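Local coordinates for cytolethal distending toxin protein C (Haemophilus ducreyi, PDB 1SR4) that forms part of a tripartite bacterial genotoxin and, as a ricin-like beta-trefoil lectin subunit, probably binds carbohydrate on target cells, at residues Gly131-Ser134 against Gly135-Phe138. Sequence-based numbering, arbitrary orientation.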
# COMPACT_ATOMS: atom_id res chain seq x y z
N GLY C 131 -29.65 -2.08 -2.01
CA GLY C 131 -29.09 -2.69 -3.21
C GLY C 131 -27.61 -2.34 -3.28
O GLY C 131 -26.95 -2.21 -2.26
N SER C 132 -27.09 -2.19 -4.49
CA SER C 132 -25.68 -1.86 -4.65
C SER C 132 -25.25 -0.70 -3.74
O SER C 132 -25.97 0.29 -3.59
CB SER C 132 -25.39 -1.47 -6.11
OG SER C 132 -24.03 -1.12 -6.28
N VAL C 133 -24.08 -0.84 -3.12
CA VAL C 133 -23.59 0.22 -2.26
C VAL C 133 -22.74 1.24 -3.03
O VAL C 133 -22.26 2.20 -2.45
CB VAL C 133 -22.74 -0.35 -1.08
CG1 VAL C 133 -23.61 -1.21 -0.18
CG2 VAL C 133 -21.56 -1.16 -1.63
N SER C 134 -22.57 1.04 -4.34
CA SER C 134 -21.72 1.95 -5.11
C SER C 134 -22.06 3.42 -4.97
O SER C 134 -23.20 3.81 -5.18
CB SER C 134 -21.77 1.63 -6.61
OG SER C 134 -21.27 0.35 -6.87
N GLY C 135 -21.06 4.23 -4.63
CA GLY C 135 -21.27 5.66 -4.52
C GLY C 135 -22.08 6.15 -3.33
O GLY C 135 -22.36 7.33 -3.24
N ARG C 136 -22.46 5.24 -2.44
CA ARG C 136 -23.23 5.65 -1.26
C ARG C 136 -22.25 5.88 -0.11
O ARG C 136 -21.14 5.33 -0.10
CB ARG C 136 -24.25 4.58 -0.89
CG ARG C 136 -25.43 4.49 -1.88
CD ARG C 136 -26.23 3.20 -1.70
NE ARG C 136 -26.66 2.96 -0.32
CZ ARG C 136 -27.02 1.77 0.15
NH1 ARG C 136 -27.00 0.71 -0.66
NH2 ARG C 136 -27.39 1.62 1.41
N THR C 137 -22.67 6.70 0.84
CA THR C 137 -21.84 7.06 1.99
C THR C 137 -22.29 6.33 3.24
O THR C 137 -23.49 6.15 3.47
CB THR C 137 -21.90 8.55 2.22
OG1 THR C 137 -23.27 8.94 2.43
CG2 THR C 137 -21.37 9.27 1.00
N PHE C 138 -21.32 5.98 4.09
CA PHE C 138 -21.60 5.19 5.28
C PHE C 138 -20.87 5.66 6.54
O PHE C 138 -19.73 6.11 6.48
CB PHE C 138 -21.18 3.73 4.98
CG PHE C 138 -21.97 3.10 3.85
CD1 PHE C 138 -23.17 2.43 4.12
CD2 PHE C 138 -21.52 3.17 2.54
CE1 PHE C 138 -23.91 1.84 3.08
CE2 PHE C 138 -22.25 2.58 1.50
CZ PHE C 138 -23.44 1.91 1.77
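The Arg136 guanidinium group has the tip carbon of Phe138 over one face, CZ standing 3.8 Å above its plane and offset toward the rim, while the carbonyl oxygens of Ser132 and Gly131 lie at its edge. Phe138 in turn receives Val133 O at its ring edge, in plane, and its CZ packs 3.7 Å from Val133 CG1, the two side chains crossing at about a right angle. Arg136 NH1 donates to Ser132 O over 3.1 Å (N-H...O 160°); the oxygen lies almost in the guanidinium plane, although the nitrogen stands above the carbonyl plane rather than on a lone pair. A bend at chi3 (52°) brings the end of the arginine chain alongside Gly131 and Ser132, with CD 3.5 Å from Ser132 O. NH2 is held by Cys129 O, and arginine suits this place because its N-H groups can serve two carbonyls at once while its face meets the rim of Phe138 at CZ.

Residues 133-136 form a type II beta turn, closed by Arg136 N to Val133 O at 3.0 Å. Gly135 takes the third position, where the positive phi (72°) favours glycine. Just before, Ser132 OG accepts from Ser134 N at 3.2 Å, an ST turn, and also bonds Asp61. Compact, branched Val133 reaches Leu106 and Lys108 of strand 105-109, and Phe138 shares Leu106.

Thr137 and Phe138 continue into an antiparallel ladder with subunit A, whose Asn206 O bonds Ser134 OG. Arg136 thus bonds backbone carbonyls of the loop after strand 125-127 immediately before the residues that pair across the interface; its delocalised charge is probably offset by the carbonyl dipoles at its edge, with NH1 and NH2 satisfied by Ser132 O and Cys129 O.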